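DUF3809 domain-containing protein (Deinococcus radiodurans, PDB 3NQN) is of unknown function but binds calcium and belongs to a family of the Bet v 1-like clan. Local coordinates at residues L4-Q8 and F109-L115; Q8-H14 and G103-F109; R36-G40 and G50-V54; D63-S68 and R88-V93; Q75-P81 and V93-A99. All coordinates share one frame. Where two conformers were deposited one is given. Residue numbers count along the deposited sequence, not the author numbering.

Interaction 1: residues L4-Q8 and F109-L115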
# COMPACT_ATOMS: atom_id res chain seq x y z
N LEU A 4 19.82 7.95 3.11
CA LEU A 4 18.36 8.02 3.46
C LEU A 4 17.86 9.47 3.45
O LEU A 4 16.81 9.79 4.01
CB LEU A 4 18.10 7.34 4.78
CG LEU A 4 18.50 5.86 4.73
CD1 LEU A 4 18.27 5.19 6.08
CD2 LEU A 4 17.74 5.14 3.62
N SER A 5 18.64 10.32 2.79
CA SER A 5 18.26 11.71 2.57
C SER A 5 18.59 12.08 1.14
O SER A 5 19.49 11.50 0.53
CB SER A 5 18.99 12.66 3.53
OG SER A 5 18.46 12.58 4.84
N ALA A 6 17.84 13.03 0.61
CA ALA A 6 18.09 13.58 -0.71
C ALA A 6 17.68 15.05 -0.64
O ALA A 6 16.75 15.41 0.12
CB ALA A 6 17.29 12.84 -1.77
N GLU A 7 18.39 15.89 -1.38
CA GLU A 7 18.18 17.35 -1.39
C GLU A 7 18.16 17.83 -2.83
O GLU A 7 18.82 17.27 -3.66
CB GLU A 7 19.35 18.04 -0.66
CG GLU A 7 19.25 19.58 -0.59
CD GLU A 7 19.81 20.32 -1.84
OE1 GLU A 7 20.61 19.74 -2.60
OE2 GLU A 7 19.48 21.51 -2.01
N GLN A 8 17.40 18.87 -3.10
CA GLN A 8 17.42 19.48 -4.43
C GLN A 8 17.10 20.97 -4.30
O GLN A 8 16.26 21.37 -3.48
CB GLN A 8 16.42 18.80 -5.37
CG GLN A 8 16.38 19.34 -6.79
CD GLN A 8 17.71 19.18 -7.55
OE1 GLN A 8 18.63 19.97 -7.39
NE2 GLN A 8 17.77 18.19 -8.41
N PHE A 109 14.06 21.53 -1.90
CA PHE A 109 13.33 20.38 -1.36
C PHE A 109 14.25 19.45 -0.64
O PHE A 109 15.40 19.27 -1.05
CB PHE A 109 12.63 19.62 -2.46
CG PHE A 109 11.49 20.36 -3.06
CD1 PHE A 109 10.22 20.25 -2.50
CD2 PHE A 109 11.68 21.21 -4.13
CE1 PHE A 109 9.16 20.96 -3.01
CE2 PHE A 109 10.62 21.92 -4.66
CZ PHE A 109 9.35 21.79 -4.09
N GLN A 110 13.76 18.87 0.46
CA GLN A 110 14.55 17.86 1.21
C GLN A 110 13.65 16.65 1.49
O GLN A 110 12.45 16.79 1.73
CB GLN A 110 15.11 18.43 2.53
CG GLN A 110 15.84 19.79 2.40
CD GLN A 110 14.89 20.98 2.36
OE1 GLN A 110 13.89 21.01 3.06
NE2 GLN A 110 15.22 21.98 1.56
N PHE A 111 14.24 15.45 1.35
CA PHE A 111 13.53 14.21 1.58
C PHE A 111 14.32 13.37 2.54
O PHE A 111 15.54 13.29 2.45
CB PHE A 111 13.39 13.41 0.28
CG PHE A 111 12.64 14.11 -0.78
CD1 PHE A 111 13.28 14.99 -1.65
CD2 PHE A 111 11.29 13.86 -0.95
CE1 PHE A 111 12.58 15.62 -2.65
CE2 PHE A 111 10.59 14.48 -1.95
CZ PHE A 111 11.24 15.37 -2.81
N GLN A 112 13.61 12.73 3.46
CA GLN A 112 14.23 11.82 4.41
C GLN A 112 13.36 10.56 4.49
O GLN A 112 12.15 10.64 4.68
CB GLN A 112 14.35 12.50 5.79
CG GLN A 112 14.84 11.58 6.93
CD GLN A 112 16.35 11.44 6.99
OE1 GLN A 112 17.09 12.37 6.67
NE2 GLN A 112 16.82 10.28 7.43
N ALA A 113 13.96 9.40 4.28
CA ALA A 113 13.24 8.13 4.40
C ALA A 113 13.43 7.66 5.83
O ALA A 113 14.53 7.71 6.35
CB ALA A 113 13.77 7.10 3.42
N HIS A 114 12.34 7.28 6.48
CA HIS A 114 12.36 6.81 7.85
C HIS A 114 12.02 5.32 7.86
O HIS A 114 10.91 4.94 7.57
CB HIS A 114 11.35 7.58 8.69
CG HIS A 114 11.75 9.00 8.97
ND1 HIS A 114 12.46 9.37 10.09
CD2 HIS A 114 11.52 10.14 8.27
CE1 HIS A 114 12.67 10.68 10.07
NE2 HIS A 114 12.11 11.17 8.97
N LEU A 115 13.00 4.49 8.17
CA LEU A 115 12.82 3.05 8.16
C LEU A 115 12.30 2.51 9.48
O LEU A 115 12.55 3.08 10.53
CB LEU A 115 14.14 2.35 7.79
CG LEU A 115 14.69 2.75 6.42
CD1 LEU A 115 15.97 1.95 6.08
CD2 LEU A 115 13.64 2.57 5.34
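This is an antiparallel pairing of two neighbouring strands at the border of the sheet: 4-8 opens the outermost strand 5-13 and 109-115 ends strand 104-114. The short strand axes come within 4.7 Å, 171° apart. Ala6 and Phe111 form a hydrogen-bonded pair, Ala6 N to Phe111 O at 3.0 Å and Phe111 N to Ala6 O at 2.8 Å. Gln8 and Phe109 do the same, Gln8 N to Phe109 O at 2.9 Å and Phe109 N to Gln8 O at 2.7 Å. Ala113 N to Leu4 O, 2.9 Å, adds a fifth backbone bond. Between the Leu4 and Ala6 bonds, Ser5 CA meets Phe111 O at 3.1 Å in a CA-H...O contact. Ala6, Phe109 and Phe111 lie on the face packed against helix 122-153, where Ala6 touches Leu140 and both phenylalanines touch Leu147. Leu4 CD1 meets Leu115 CD1 at 4.0 Å, and Leu115 packs on Leu58 of the second subunit. Ser5, Glu7, Gln110 and Gln112 occupy the other face; Glu7 OE2 bonds Ser9 OG. Ser5 and Glu7 are calcium-site residues seen for this protein, with no ion on them here. Chemically, an apolar face meets the helix and a polar one opens to solvent.

Interaction 2: residues Q8-H14 and G103-F109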
# COMPACT_ATOMS: atom_id res chain seq x y z
N GLN A 8 17.40 18.87 -3.10
CA GLN A 8 17.42 19.48 -4.43
C GLN A 8 17.10 20.97 -4.30
O GLN A 8 16.26 21.37 -3.48
CB GLN A 8 16.42 18.80 -5.37
CG GLN A 8 16.38 19.34 -6.79
CD GLN A 8 17.71 19.18 -7.55
OE1 GLN A 8 18.63 19.97 -7.39
NE2 GLN A 8 17.77 18.19 -8.41
N SER A 9 17.84 21.79 -5.04
CA SER A 9 17.57 23.22 -5.06
C SER A 9 17.77 23.77 -6.46
O SER A 9 18.64 23.31 -7.21
CB SER A 9 18.43 23.97 -4.03
OG SER A 9 19.77 23.54 -4.06
N PHE A 10 16.94 24.73 -6.82
CA PHE A 10 16.96 25.26 -8.18
C PHE A 10 16.11 26.50 -8.30
O PHE A 10 15.28 26.79 -7.43
CB PHE A 10 16.47 24.19 -9.17
CG PHE A 10 15.07 23.70 -8.89
CD1 PHE A 10 14.84 22.68 -7.97
CD2 PHE A 10 13.98 24.26 -9.55
CE1 PHE A 10 13.56 22.24 -7.69
CE2 PHE A 10 12.69 23.82 -9.27
CZ PHE A 10 12.48 22.80 -8.35
N THR A 11 16.32 27.22 -9.39
CA THR A 11 15.56 28.43 -9.68
C THR A 11 14.85 28.29 -11.01
O THR A 11 15.31 27.58 -11.87
CB THR A 11 16.47 29.68 -9.72
OG1 THR A 11 17.59 29.45 -10.60
CG2 THR A 11 16.98 30.02 -8.33
N LEU A 12 13.71 28.96 -11.13
CA LEU A 12 12.90 28.98 -12.36
C LEU A 12 12.17 30.29 -12.42
O LEU A 12 11.72 30.79 -11.40
CB LEU A 12 11.81 27.90 -12.34
CG LEU A 12 12.15 26.44 -12.40
CD1 LEU A 12 10.87 25.62 -12.26
CD2 LEU A 12 12.87 26.13 -13.73
N ARG A 13 11.99 30.82 -13.62
CA ARG A 13 11.26 32.06 -13.79
C ARG A 13 9.82 31.79 -14.21
O ARG A 13 9.56 31.00 -15.12
CB ARG A 13 11.94 32.95 -14.84
CG ARG A 13 11.18 34.24 -15.16
CD ARG A 13 12.13 35.36 -15.47
NE ARG A 13 11.46 36.53 -16.02
CZ ARG A 13 11.85 37.78 -15.80
NH1 ARG A 13 12.86 38.01 -14.97
NH2 ARG A 13 11.20 38.79 -16.35
N HIS A 14 8.87 32.41 -13.52
CA HIS A 14 7.48 32.28 -13.92
C HIS A 14 7.27 33.32 -15.02
O HIS A 14 7.52 34.48 -14.81
CB HIS A 14 6.53 32.57 -12.74
CG HIS A 14 5.12 32.17 -12.99
ND1 HIS A 14 4.34 32.76 -13.97
CD2 HIS A 14 4.33 31.24 -12.40
CE1 HIS A 14 3.14 32.19 -13.98
NE2 HIS A 14 3.11 31.28 -13.03
N GLY A 103 9.10 37.62 -11.19
CA GLY A 103 8.63 36.23 -11.25
C GLY A 103 9.72 35.18 -11.06
O GLY A 103 9.49 34.01 -11.30
N GLU A 104 10.88 35.60 -10.61
CA GLU A 104 11.98 34.68 -10.35
C GLU A 104 11.64 33.81 -9.12
O GLU A 104 11.41 34.34 -8.04
CB GLU A 104 13.26 35.48 -10.07
CG GLU A 104 13.72 36.39 -11.24
CD GLU A 104 14.19 35.61 -12.45
OE1 GLU A 104 14.44 34.40 -12.31
OE2 GLU A 104 14.32 36.21 -13.54
N MSE A 105 11.59 32.50 -9.31
CA MSE A 105 11.28 31.59 -8.21
C MSE A 105 12.51 30.77 -7.79
O MSE A 105 13.33 30.41 -8.62
CB MSE A 105 10.14 30.65 -8.60
CG MSE A 105 8.83 31.38 -8.93
SE MSE A 105 7.47 30.19 -9.51
CE MSE A 105 8.28 29.41 -11.11
N ALA A 106 12.61 30.52 -6.50
CA ALA A 106 13.66 29.68 -5.93
C ALA A 106 12.98 28.56 -5.17
O ALA A 106 12.02 28.79 -4.42
CB ALA A 106 14.56 30.50 -4.96
N PHE A 107 13.48 27.34 -5.37
CA PHE A 107 12.96 26.17 -4.70
C PHE A 107 14.10 25.41 -4.03
O PHE A 107 15.21 25.37 -4.54
CB PHE A 107 12.30 25.24 -5.71
CG PHE A 107 11.11 25.83 -6.39
CD1 PHE A 107 9.84 25.68 -5.85
CD2 PHE A 107 11.25 26.53 -7.60
CE1 PHE A 107 8.73 26.25 -6.48
CE2 PHE A 107 10.14 27.09 -8.22
CZ PHE A 107 8.88 26.94 -7.66
N ALA A 108 13.79 24.82 -2.87
CA ALA A 108 14.64 23.88 -2.20
C ALA A 108 13.73 22.78 -1.62
O ALA A 108 12.72 23.09 -0.95
CB ALA A 108 15.42 24.56 -1.07
N PHE A 109 14.06 21.53 -1.90
CA PHE A 109 13.33 20.38 -1.36
C PHE A 109 14.25 19.45 -0.64
O PHE A 109 15.40 19.27 -1.05
CB PHE A 109 12.63 19.62 -2.46
CG PHE A 109 11.49 20.36 -3.06
CD1 PHE A 109 10.22 20.25 -2.50
CD2 PHE A 109 11.68 21.21 -4.13
CE1 PHE A 109 9.16 20.96 -3.01
CE2 PHE A 109 10.62 21.92 -4.66
CZ PHE A 109 9.35 21.79 -4.09
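Phe10 lays its ring over Phe107: Phe107 CB stands 3.8 Å from the Phe10 ring centroid, a CH-pi contact over the face. The two rings are nearly parallel, with planes at 20°, but slid apart to 5.2 Å between centroids, so they barely overlap; Phe10 CE2 still reaches Phe107 CD2 at 3.5 Å. Alongside, Phe10 CE1 approaches the edge of the Phe109 ring, 4.2 Å from CD2. Leu12 CB touches the selenomethionine Met105 at CE, 4.0 Å, and Met105 SE lies at the edge of the His14 ring. Antiparallel backbone bonds fix this register: Phe10 N to Phe107 O is 2.9 Å, Phe107 N to Phe10 O 2.8 Å, Leu12 N to Met105 O 2.9 Å and Met105 N to Leu12 O 2.7 Å. His14 N to Gly103 O, 2.8 Å, closes the far end, where a side chain on Gly103 would clash with His14 O. On the opposite face Arg13 NH1 makes a salt bridge with Glu104 OE2 at 2.7 Å. Strand 104-114 is flanked on its other side by strand 90-99. Phe10 and Phe107 meet Leu151 of helix 122-153, whereas His14 and Met105 rest on Ala21 of helix 18-26.

Interaction 3: residues R36-G40 and G50-V54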
# COMPACT_ATOMS: atom_id res chain seq x y z
N ARG A 36 6.59 14.26 -11.13
CA ARG A 36 6.55 12.81 -11.23
C ARG A 36 7.14 12.17 -9.98
O ARG A 36 7.84 12.83 -9.18
CB ARG A 36 7.36 12.33 -12.45
CG ARG A 36 6.76 12.70 -13.83
CD ARG A 36 7.87 12.78 -14.89
NE ARG A 36 8.38 11.48 -15.25
CZ ARG A 36 9.63 11.21 -15.63
NH1 ARG A 36 10.57 12.15 -15.64
NH2 ARG A 36 9.95 9.97 -15.96
N PHE A 37 6.85 10.88 -9.83
CA PHE A 37 7.38 10.02 -8.77
C PHE A 37 6.79 10.30 -7.40
O PHE A 37 7.27 9.78 -6.40
CB PHE A 37 8.91 10.05 -8.74
CG PHE A 37 9.53 9.82 -10.09
CD1 PHE A 37 9.36 8.60 -10.75
CD2 PHE A 37 10.25 10.83 -10.73
CE1 PHE A 37 9.93 8.38 -12.01
CE2 PHE A 37 10.82 10.62 -11.98
CZ PHE A 37 10.66 9.39 -12.62
N LEU A 38 5.71 11.08 -7.38
CA LEU A 38 4.91 11.28 -6.18
C LEU A 38 3.52 10.71 -6.47
O LEU A 38 2.60 11.43 -6.90
CB LEU A 38 4.82 12.76 -5.79
CG LEU A 38 6.14 13.45 -5.36
CD1 LEU A 38 5.86 14.90 -4.95
CD2 LEU A 38 6.83 12.67 -4.23
N ARG A 39 3.34 9.42 -6.20
CA ARG A 39 2.09 8.76 -6.53
C ARG A 39 0.98 9.12 -5.54
O ARG A 39 1.23 9.32 -4.35
CB ARG A 39 2.29 7.24 -6.59
CG ARG A 39 1.26 6.52 -7.48
CD ARG A 39 1.44 5.01 -7.44
NE ARG A 39 1.09 4.45 -6.13
CZ ARG A 39 1.21 3.16 -5.80
NH1 ARG A 39 1.71 2.28 -6.67
NH2 ARG A 39 0.85 2.75 -4.59
N GLY A 40 -0.26 9.17 -6.03
CA GLY A 40 -1.42 9.41 -5.18
C GLY A 40 -1.44 10.78 -4.55
O GLY A 40 -2.07 10.99 -3.51
N GLY A 50 0.87 11.86 -0.22
CA GLY A 50 1.09 10.97 -1.33
C GLY A 50 2.03 9.87 -0.91
O GLY A 50 2.14 9.56 0.28
N GLU A 51 2.74 9.29 -1.87
CA GLU A 51 3.65 8.21 -1.57
C GLU A 51 4.77 8.12 -2.58
O GLU A 51 4.62 8.54 -3.73
CB GLU A 51 2.86 6.87 -1.49
CG GLU A 51 2.10 6.54 -2.77
CD GLU A 51 0.97 5.52 -2.58
OE1 GLU A 51 0.61 5.17 -1.42
OE2 GLU A 51 0.41 5.10 -3.60
N LEU A 52 5.93 7.66 -2.13
CA LEU A 52 7.03 7.35 -3.01
C LEU A 52 7.12 5.85 -3.10
O LEU A 52 6.77 5.14 -2.14
CB LEU A 52 8.35 7.90 -2.46
CG LEU A 52 8.53 9.42 -2.38
CD1 LEU A 52 7.54 10.00 -1.41
CD2 LEU A 52 9.98 9.76 -1.96
N LEU A 53 7.61 5.35 -4.23
CA LEU A 53 7.71 3.91 -4.45
C LEU A 53 9.15 3.43 -4.35
O LEU A 53 10.03 3.93 -5.05
CB LEU A 53 7.12 3.54 -5.81
CG LEU A 53 5.64 3.91 -6.06
CD1 LEU A 53 5.20 3.40 -7.44
CD2 LEU A 53 4.76 3.35 -4.98
N VAL A 54 9.39 2.52 -3.42
CA VAL A 54 10.68 1.87 -3.28
C VAL A 54 10.54 0.46 -3.85
O VAL A 54 9.74 -0.34 -3.35
CB VAL A 54 11.11 1.77 -1.79
CG1 VAL A 54 12.45 1.00 -1.66
CG2 VAL A 54 11.21 3.16 -1.18
O HOH W 1 8.55 7.21 -6.22
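A single antiparallel beta bridge joins the loop after helix 28-31 to strand 47-56, just before the chain turns a corner at Gly40 into the sheet's edge strand 41-43. The fold is consistent with the helix-grip architecture of the Bet v 1-like clan, an antiparallel sheet against a long C-terminal helix. Backbone hydrogen bonds define the bridge: Arg39 N to Glu51 O and Glu51 N to Arg39 O, both 2.9 Å. One water extends the link, donating to Phe37 O at 2.9 Å and accepting from Leu53 N at 2.9 Å, where the segments splay too far apart for direct pairing. Glycine suits both segments beside the bridge: Gly40 has positive phi, and a CB on Gly50 would sit tightly against Arg39 O. Apolar packing is modest on the helix side, with Leu38 CD2 3.9 Å from Leu52 CD1; Phe37 turns instead to Arg142 and Ala146 of helix 122-153. Charge dominates the other face, where Glu51 also borders the calcium ligand Asp63. A salt bridge there joins Arg39 to Glu51 through one carboxylate oxygen, OE2, which takes Arg39 NE at 2.7 Å and NH2 at 2.6 Å, while Leu53 CD2 lies over the guanidinium face, 3.6 Å from Arg39 CZ.

Interaction 4: residues D63-S68 and R88-V93. With CA (calcium ion), chain C.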
# COMPACT_ATOMS: atom_id res chain seq x y z
N ASP A 63 5.11 1.12 -1.37
CA ASP A 63 4.76 2.53 -1.21
C ASP A 63 5.06 3.04 0.19
O ASP A 63 4.69 2.39 1.18
CB ASP A 63 3.29 2.76 -1.54
CG ASP A 63 2.38 1.71 -0.91
OD1 ASP A 63 2.46 0.51 -1.32
OD2 ASP A 63 1.58 2.06 -0.03
N LEU A 64 5.75 4.16 0.27
CA LEU A 64 6.07 4.84 1.53
C LEU A 64 5.31 6.17 1.54
O LEU A 64 5.57 7.05 0.69
CB LEU A 64 7.59 5.12 1.64
CG LEU A 64 8.54 3.97 1.99
CD1 LEU A 64 8.49 2.82 0.97
CD2 LEU A 64 9.99 4.52 2.14
N PRO A 65 4.38 6.33 2.49
CA PRO A 65 3.60 7.54 2.48
C PRO A 65 4.37 8.75 3.02
O PRO A 65 5.41 8.61 3.68
CB PRO A 65 2.42 7.20 3.38
CG PRO A 65 2.98 6.22 4.35
CD PRO A 65 3.99 5.43 3.59
N PHE A 66 3.88 9.93 2.67
CA PHE A 66 4.30 11.18 3.28
C PHE A 66 3.08 12.05 3.41
O PHE A 66 2.08 11.86 2.69
CB PHE A 66 5.36 11.91 2.45
CG PHE A 66 4.82 12.56 1.19
CD1 PHE A 66 4.32 13.87 1.21
CD2 PHE A 66 4.83 11.88 -0.01
CE1 PHE A 66 3.83 14.46 0.07
CE2 PHE A 66 4.32 12.47 -1.16
CZ PHE A 66 3.82 13.77 -1.11
N ARG A 67 3.15 12.99 4.33
CA ARG A 67 2.13 13.98 4.52
C ARG A 67 2.83 15.23 5.07
O ARG A 67 3.61 15.15 6.05
CB ARG A 67 1.07 13.48 5.50
CG ARG A 67 -0.20 14.29 5.51
CD ARG A 67 -1.31 13.57 6.32
NE ARG A 67 -2.64 14.18 6.10
CZ ARG A 67 -3.63 13.63 5.40
NH1 ARG A 67 -3.50 12.43 4.83
NH2 ARG A 67 -4.78 14.28 5.26
N SER A 68 2.57 16.36 4.45
CA SER A 68 3.20 17.61 4.85
C SER A 68 2.19 18.75 4.98
O SER A 68 1.22 18.84 4.24
CB SER A 68 4.26 18.00 3.83
OG SER A 68 5.28 17.02 3.72
N ARG A 88 5.44 1.11 9.48
CA ARG A 88 5.97 0.91 8.16
C ARG A 88 6.79 2.09 7.76
O ARG A 88 6.60 3.16 8.29
CB ARG A 88 4.87 0.64 7.14
CG ARG A 88 3.84 1.72 7.01
CD ARG A 88 2.99 1.50 5.76
NE ARG A 88 1.94 2.50 5.64
CZ ARG A 88 1.31 2.82 4.50
NH1 ARG A 88 1.66 2.24 3.35
NH2 ARG A 88 0.37 3.74 4.51
N ALA A 89 7.72 1.88 6.84
CA ALA A 89 8.60 2.93 6.34
C ALA A 89 7.79 4.08 5.75
O ALA A 89 6.72 3.87 5.19
CB ALA A 89 9.54 2.37 5.31
N TRP A 90 8.29 5.29 5.94
CA TRP A 90 7.62 6.48 5.48
C TRP A 90 8.66 7.53 5.08
O TRP A 90 9.85 7.33 5.29
CB TRP A 90 6.66 7.02 6.55
CG TRP A 90 7.33 7.37 7.91
CD1 TRP A 90 7.68 6.50 8.90
CD2 TRP A 90 7.61 8.69 8.42
NE1 TRP A 90 8.21 7.19 9.98
CE2 TRP A 90 8.19 8.53 9.70
CE3 TRP A 90 7.48 9.99 7.88
CZ2 TRP A 90 8.61 9.62 10.47
CZ3 TRP A 90 7.90 11.06 8.65
CH2 TRP A 90 8.46 10.87 9.94
N VAL A 91 8.19 8.59 4.44
CA VAL A 91 9.06 9.65 3.96
C VAL A 91 8.61 11.00 4.51
O VAL A 91 7.40 11.26 4.64
CB VAL A 91 9.04 9.71 2.40
CG1 VAL A 91 9.81 10.95 1.88
CG2 VAL A 91 9.59 8.43 1.80
N ALA A 92 9.59 11.83 4.88
CA ALA A 92 9.37 13.23 5.27
C ALA A 92 9.76 14.11 4.09
O ALA A 92 10.92 14.11 3.69
CB ALA A 92 10.22 13.59 6.44
N VAL A 93 8.78 14.83 3.53
CA VAL A 93 8.98 15.73 2.41
C VAL A 93 8.90 17.18 2.87
O VAL A 93 7.88 17.62 3.42
CB VAL A 93 7.94 15.50 1.31
CG1 VAL A 93 8.12 16.54 0.16
CG2 VAL A 93 8.03 14.07 0.76
CA CA C . 0.94 -0.40 0.43
O HOH W 2 5.77 1.65 3.69
O HOH W 3 2.99 0.23 1.83
O HOH W 4 5.51 12.66 6.27
O HOH W 5 6.21 14.70 4.61
O HOH W 6 -0.63 0.84 1.81
O HOH W 7 -0.56 0.14 -1.24
O HOH W 8 1.74 -2.48 -0.64
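A calcium site at the subunit interface sits at one end of this contact. Asp63 binds the ion with both carboxylate oxygens, OD1 at 2.5 Å and OD2 at 2.6 Å, and waters 3, 6, 7 and 8 are further ligands at 2.3 to 2.5 Å; Asp63 of the second subunit binds the same ion. Arg88 NH1 approaches Asp63 OD2 at 3.4 Å, a weak hydrogen bond within a salt bridge, and donates to calcium-bound water 3 at 2.8 Å, which donates to Asp63 O. The guanidinium spreads over Pro65, with NH2 3.6 Å from Pro65 CG. Away from the metal, strands 63-68 and 90-93 run in roughly the same direction, 35° apart, with one direct backbone bond, Val91 N to Pro65 O at 2.9 Å. Strand 76-81, between the two in the sheet, ends at Pro81 beside Ser68 and Ala92; past it the two strands face each other directly. Waters fill the remaining gap: water 2 links Asp63 O and Ala89 O, and water 4 links Arg67 N and Val91 O. Ser68 OG reaches across to Val93 O at 2.7 Å. Inside, Val93 CG2 lies over the Phe66 ring, 3.9 Å from its centroid, and Leu64 CB meets Val91 CG2 at 3.9 Å. Ala89 bonds through its backbone to the second subunit. Shared aspartates and a shell half made of water are features of an intersubunit calcium bridge.

Interaction 5: residues Q75-P81 and V93-A99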
# COMPACT_ATOMS: atom_id res chain seq x y z
N GLN A 75 7.01 35.50 1.14
CA GLN A 75 7.59 35.41 -0.21
C GLN A 75 7.15 34.17 -0.98
O GLN A 75 7.59 33.94 -2.10
CB GLN A 75 9.11 35.36 -0.13
CG GLN A 75 9.76 36.42 0.66
CD GLN A 75 11.24 36.40 0.46
OE1 GLN A 75 11.99 35.88 1.29
NE2 GLN A 75 11.68 36.87 -0.70
N GLY A 76 6.32 33.33 -0.36
CA GLY A 76 5.90 32.09 -1.03
C GLY A 76 5.18 31.11 -0.12
O GLY A 76 4.11 31.40 0.38
N ALA A 77 5.79 29.95 0.08
CA ALA A 77 5.17 28.89 0.87
C ALA A 77 6.19 27.82 1.17
O ALA A 77 7.23 27.71 0.48
CB ALA A 77 3.99 28.28 0.10
N GLU A 78 5.90 27.01 2.18
CA GLU A 78 6.72 25.86 2.53
C GLU A 78 5.85 24.63 2.69
O GLU A 78 4.64 24.73 2.93
CB GLU A 78 7.40 26.05 3.88
CG GLU A 78 8.40 27.13 3.98
CD GLU A 78 8.93 27.27 5.39
OE1 GLU A 78 9.24 26.22 6.03
OE2 GLU A 78 9.06 28.40 5.86
N LEU A 79 6.49 23.46 2.58
CA LEU A 79 5.93 22.20 3.06
C LEU A 79 6.74 21.80 4.27
O LEU A 79 7.98 21.77 4.22
CB LEU A 79 6.02 21.09 2.01
CG LEU A 79 5.22 21.27 0.73
CD1 LEU A 79 5.37 20.05 -0.12
CD2 LEU A 79 3.74 21.54 1.03
N ARG A 80 6.05 21.53 5.37
CA ARG A 80 6.69 21.05 6.58
C ARG A 80 6.13 19.66 6.91
O ARG A 80 4.94 19.49 7.02
CB ARG A 80 6.45 22.02 7.71
CG ARG A 80 7.18 23.32 7.50
CD ARG A 80 6.97 24.27 8.64
NE ARG A 80 7.55 25.57 8.33
CZ ARG A 80 7.23 26.70 8.95
NH1 ARG A 80 6.34 26.70 9.94
NH2 ARG A 80 7.81 27.83 8.59
N PRO A 81 7.02 18.65 7.00
CA PRO A 81 6.62 17.25 7.11
C PRO A 81 5.97 16.88 8.41
O PRO A 81 6.33 17.42 9.46
CB PRO A 81 7.96 16.50 6.97
CG PRO A 81 8.96 17.43 7.47
CD PRO A 81 8.49 18.79 7.04
N VAL A 93 8.78 14.83 3.53
CA VAL A 93 8.98 15.73 2.41
C VAL A 93 8.90 17.18 2.87
O VAL A 93 7.88 17.62 3.42
CB VAL A 93 7.94 15.50 1.31
CG1 VAL A 93 8.12 16.54 0.16
CG2 VAL A 93 8.03 14.07 0.76
N SER A 94 10.01 17.89 2.74
CA SER A 94 10.08 19.30 3.12
C SER A 94 10.41 20.11 1.88
O SER A 94 11.05 19.62 0.97
CB SER A 94 11.16 19.54 4.16
OG SER A 94 11.07 18.65 5.25
N GLY A 95 9.96 21.36 1.85
CA GLY A 95 10.25 22.25 0.75
C GLY A 95 10.01 23.70 1.09
O GLY A 95 9.17 24.04 1.96
N GLN A 96 10.78 24.57 0.45
CA GLN A 96 10.63 25.99 0.62
C GLN A 96 10.68 26.64 -0.77
O GLN A 96 11.48 26.23 -1.63
CB GLN A 96 11.73 26.58 1.51
CG GLN A 96 11.95 25.86 2.88
CD GLN A 96 12.79 24.59 2.74
OE1 GLN A 96 13.77 24.57 2.02
NE2 GLN A 96 12.41 23.52 3.47
N ALA A 97 9.82 27.62 -0.98
CA ALA A 97 9.73 28.31 -2.26
C ALA A 97 9.56 29.80 -2.05
O ALA A 97 8.78 30.24 -1.18
CB ALA A 97 8.55 27.76 -3.09
N THR A 98 10.27 30.58 -2.86
CA THR A 98 10.11 32.03 -2.81
C THR A 98 9.91 32.55 -4.23
O THR A 98 10.37 31.95 -5.19
CB THR A 98 11.33 32.72 -2.21
OG1 THR A 98 12.47 32.47 -3.05
CG2 THR A 98 11.61 32.21 -0.81
N ALA A 99 9.14 33.64 -4.34
CA ALA A 99 8.90 34.32 -5.61
C ALA A 99 9.37 35.75 -5.43
O ALA A 99 9.08 36.39 -4.40
CB ALA A 99 7.43 34.29 -5.95
O HOH W 9 10.03 23.45 5.13
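Glu78 and Arg80 form a two-point salt bridge along their own strand, Arg80 NE to Glu78 OE1 at 2.9 Å and Arg80 NH2 to OE2 at 3.1 Å. Across the hairpin, Ala99 N to Gln75 O is 2.7 Å, Leu79 N to Gly95 O 2.8 Å and Gly95 N to Leu79 O 3.1 Å; Ala97 N to Ala77 O is 3.0 Å, and Ala77 N to Ala97 O a longer 3.3 Å. Water 9 accepts from Gln96 NE2 at 2.9 Å and lies 2.8 Å from Leu79 O; Gln96 NE2 also bonds Gln110 on strand 104-114. Gly76, paired with Thr98, comes so close that a CB would clash with Ala97 O. On the outer face Glu78 CG meets Gln96 CG at 3.9 Å. Ala77, Leu79 and Ala97 face inward, and Ala77 and Ala97 touch helix 18-26. Small residues therefore let the helix lie close, while charge and a water-linked polar patch keep the other face hydrophilic.

All five contacts reach one antiparallel sheet, backed by helix 122-153, interaction 3 by a loop that bridges to strand 47-56. Interactions 1 and 2 share Gln8 and Phe109 and are successive lengths of one strand pair, their centres 18 Å apart; pairing of the N-terminal strand 5-13 with strand 104-114 encloses the other three in sequence. Strand 90-99 carries interactions 4 and 5, which share Val93, and bonds strand 104-114 through Gln112 O to Ala92 N and Gln110 N to Ser94 O. Interaction 3, first of the nested contacts, joins interaction 4 through Leu52 and Leu64, centres 9 Å apart. Interactions 2 and 4 stand about 24 Å apart, placing the calcium-bridged interface far from the helix 18-26 end.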